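Local coordinates for integron cassette protein (Vibrio cholerae, PDB 3FY6) that is of unknown function but is encoded by a mobile integron gene cassette and has a five-stranded antiparallel sheet packed with helices, at residues V29-K33 with D34-I38. Residues are numbered along the deposited sequence; the frame is centred on the assembly and turned at random.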
ATOM      1  N   VAL A  29     -16.157  -9.947   5.658  1.00 19.02           N
ATOM      2  CA  VAL A  29     -15.161 -10.983   5.866  1.00 15.29           C
ATOM      3  C   VAL A  29     -15.803 -12.209   6.502  1.00 25.17           C
ATOM      4  O   VAL A  29     -16.329 -12.137   7.608  1.00 23.55           O
ATOM      5  CB  VAL A  29     -14.040 -10.493   6.790  1.00 25.75           C
ATOM      6  CG1 VAL A  29     -12.934 -11.542   6.872  1.00 27.48           C
ATOM      7  CG2 VAL A  29     -13.476  -9.168   6.285  1.00 27.58           C
ATOM      8  N   GLU A  30     -15.767 -13.334   5.799  1.00 27.52           N
ATOM      9  CA  GLU A  30     -16.271 -14.582   6.356  1.00 28.31           C
ATOM     10  C   GLU A  30     -15.106 -15.455   6.802  1.00 25.38           C
ATOM     11  O   GLU A  30     -14.287 -15.871   5.982  1.00 28.54           O
ATOM     12  CB  GLU A  30     -17.108 -15.342   5.327  1.00 33.69           C
ATOM     13  CG  GLU A  30     -18.579 -15.006   5.322  1.00 50.40           C
ATOM     14  CD  GLU A  30     -19.418 -16.113   4.698  1.00 66.98           C
ATOM     15  OE1 GLU A  30     -18.934 -17.267   4.638  1.00 68.09           O
ATOM     16  OE2 GLU A  30     -20.562 -15.832   4.276  1.00 71.09           O
ATOM     17  N   LEU A  31     -15.035 -15.732   8.100  1.00 21.38           N
ATOM     18  CA  LEU A  31     -13.974 -16.574   8.643  1.00 22.98           C
ATOM     19  C   LEU A  31     -14.499 -17.975   8.895  1.00 25.27           C
ATOM     20  O   LEU A  31     -15.475 -18.153   9.611  1.00 22.84           O
ATOM     21  CB  LEU A  31     -13.450 -15.996   9.959  1.00 19.12           C
ATOM     22  CG  LEU A  31     -13.014 -14.538   9.910  1.00 18.76           C
ATOM     23  CD1 LEU A  31     -12.610 -14.057  11.286  1.00 19.08           C
ATOM     24  CD2 LEU A  31     -11.869 -14.394   8.936  1.00 18.28           C
ATOM     25  N   HIS A  32     -13.845 -18.964   8.299  1.00 25.76           N
ATOM     26  CA  HIS A  32     -14.134 -20.362   8.565  1.00 23.69           C
ATOM     27  C   HIS A  32     -12.820 -21.016   8.939  1.00 24.27           C
ATOM     28  O   HIS A  32     -11.748 -20.449   8.719  1.00 21.92           O
ATOM     29  CB  HIS A  32     -14.687 -21.064   7.319  1.00 31.78           C
ATOM     30  CG  HIS A  32     -15.981 -20.503   6.823  1.00 41.79           C
ATOM     31  ND1 HIS A  32     -17.199 -21.090   7.099  1.00 47.24           N
ATOM     32  CD2 HIS A  32     -16.250 -19.417   6.062  1.00 43.49           C
ATOM     33  CE1 HIS A  32     -18.162 -20.387   6.529  1.00 49.12           C
ATOM     34  NE2 HIS A  32     -17.613 -19.366   5.895  1.00 46.39           N
ATOM     35  N   LYS A  33     -12.903 -22.218   9.493  1.00 23.62           N
ATOM     36  CA  LYS A  33     -11.722 -22.974   9.872  1.00 27.98           C
ATOM     37  C   LYS A  33     -10.807 -23.239   8.671  1.00 26.53           C
ATOM     38  O   LYS A  33      -9.595 -23.071   8.759  1.00 32.22           O
ATOM     39  CB  LYS A  33     -12.143 -24.287  10.541  1.00 40.55           C
ATOM     40  CG  LYS A  33     -11.112 -25.408  10.495  1.00 57.32           C
ATOM     41  CD  LYS A  33      -9.982 -25.198  11.492  1.00 66.91           C
ATOM     42  CE  LYS A  33      -9.486 -26.537  12.031  1.00 73.25           C
ATOM     43  NZ  LYS A  33      -9.450 -27.588  10.971  1.00 73.71           N
ATOM     44  N   ASP A  34     -11.401 -23.618   7.544  1.00 24.44           N
ATOM     45  CA  ASP A  34     -10.641 -24.045   6.377  1.00 32.93           C
ATOM     46  C   ASP A  34     -10.335 -22.943   5.364  1.00 28.78           C
ATOM     47  O   ASP A  34      -9.483 -23.119   4.511  1.00 27.96           O
ATOM     48  CB  ASP A  34     -11.371 -25.186   5.669  1.00 44.79           C
ATOM     49  CG  ASP A  34     -11.458 -26.435   6.519  1.00 54.51           C
ATOM     50  OD1 ASP A  34     -10.547 -26.644   7.355  1.00 54.99           O
ATOM     51  OD2 ASP A  34     -12.434 -27.201   6.349  1.00 55.93           O
ATOM     52  N   TYR A  35     -11.024 -21.813   5.451  1.00 27.28           N
ATOM     53  CA  TYR A  35     -10.815 -20.757   4.470  1.00 23.84           C
ATOM     54  C   TYR A  35     -11.387 -19.440   4.962  1.00 23.96           C
ATOM     55  O   TYR A  35     -12.200 -19.409   5.884  1.00 23.32           O
ATOM     56  CB  TYR A  35     -11.484 -21.132   3.147  1.00 23.68           C
ATOM     57  CG  TYR A  35     -13.001 -21.152   3.228  1.00 27.94           C
ATOM     58  CD1 TYR A  35     -13.692 -22.338   3.454  1.00 33.25           C
ATOM     59  CD2 TYR A  35     -13.740 -19.981   3.094  1.00 36.71           C
ATOM     60  CE1 TYR A  35     -15.082 -22.361   3.529  1.00 39.45           C
ATOM     61  CE2 TYR A  35     -15.131 -19.993   3.166  1.00 40.07           C
ATOM     62  CZ  TYR A  35     -15.793 -21.185   3.383  1.00 45.27           C
ATOM     63  OH  TYR A  35     -17.167 -21.201   3.458  1.00 49.72           O
HETATM   64  N   MSE A  36     -10.964 -18.349   4.335  1.00 22.56           N
HETATM   65  CA  MSE A  36     -11.563 -17.046   4.601  1.00 27.76           C
HETATM   66  C   MSE A  36     -12.019 -16.444   3.280  1.00 25.80           C
HETATM   67  O   MSE A  36     -11.355 -16.616   2.260  1.00 23.93           O
HETATM   68  CB  MSE A  36     -10.559 -16.107   5.279  1.00 21.51           C
HETATM   69  CG  MSE A  36     -11.015 -14.649   5.346  1.00 25.95           C
HETATM   70 SE   MSE A  36      -9.586 -13.442   5.967  0.78 27.53          SE
HETATM   71  CE  MSE A  36      -8.096 -14.375   5.225  1.00 11.44           C
ATOM     72  N   GLU A  37     -13.152 -15.751   3.299  1.00 25.42           N
ATOM     73  CA  GLU A  37     -13.608 -15.016   2.127  1.00 27.46           C
ATOM     74  C   GLU A  37     -13.830 -13.553   2.454  1.00 25.69           C
ATOM     75  O   GLU A  37     -14.174 -13.203   3.580  1.00 27.28           O
ATOM     76  CB  GLU A  37     -14.880 -15.630   1.547  1.00 33.76           C
ATOM     77  CG  GLU A  37     -14.689 -17.047   1.032  1.00 43.95           C
ATOM     78  CD  GLU A  37     -15.896 -17.567   0.276  1.00 56.43           C
ATOM     79  OE1 GLU A  37     -16.996 -16.986   0.415  1.00 60.07           O
ATOM     80  OE2 GLU A  37     -15.738 -18.564  -0.461  1.00 64.17           O
ATOM     81  N   ILE A  38     -13.602 -12.701   1.462  1.00 22.09           N
ATOM     82  CA  ILE A  38     -13.833 -11.272   1.599  1.00 25.08           C
ATOM     83  C   ILE A  38     -14.686 -10.835   0.424  1.00 27.26           C
ATOM     84  O   ILE A  38     -14.300 -11.014  -0.741  1.00 23.64           O
ATOM     85  CB  ILE A  38     -12.521 -10.475   1.592  1.00 24.51           C
ATOM     86  CG1 ILE A  38     -11.578 -10.987   2.688  1.00 23.00           C
ATOM     87  CG2 ILE A  38     -12.787  -8.981   1.758  1.00 23.99           C
ATOM     88  CD1 ILE A  38     -10.105 -10.720   2.387  1.00 22.66           C
TER
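The tight turn of the beta hairpin made by strands 23-31 and 35-40 is closed by an aromatic pair, H32 and Y35, with K33 and D34 between them. The two rings lie side by side in an offset stack, centroids 4.2 Å apart and planes inclined by 26°, and H32 CB sits over the phenol face as a CH-pi contact. Y35 reaches this position because its CG lies between the backbone N and the carbonyl carbon (chi1 68°), which swings the ring back over the imidazole. A bond at its edge, together with the stack, sets the turn of the imidazole: NE2 donates almost straight to E30 OE1 at 2.8 Å, in the plane of the imidazole, meeting the anti side of the carboxylate from 22° out of its plane. K46 of strand 43-50 makes a cation-pi contact with the Y35 ring. Along the backbone, H32 N donates to Y35 O at 3.0 Å, while E30 and E37 form a hydrogen-bonded pair, E30 N to E37 O at 2.7 Å and E37 N to E30 O. V29, L31, M36 and I38 point to the opposite face, where L31 CD2 meets selenomethionine M36 CG at 3.7 Å and V29 CG1 touches its SE; helix 77-89 packs against this apolar side through F81, W85 and W88. With polar and aromatic groups on one face and apolar ones on the other, this is a tight beta hairpin, central in a meandering antiparallel sheet backed by a helix.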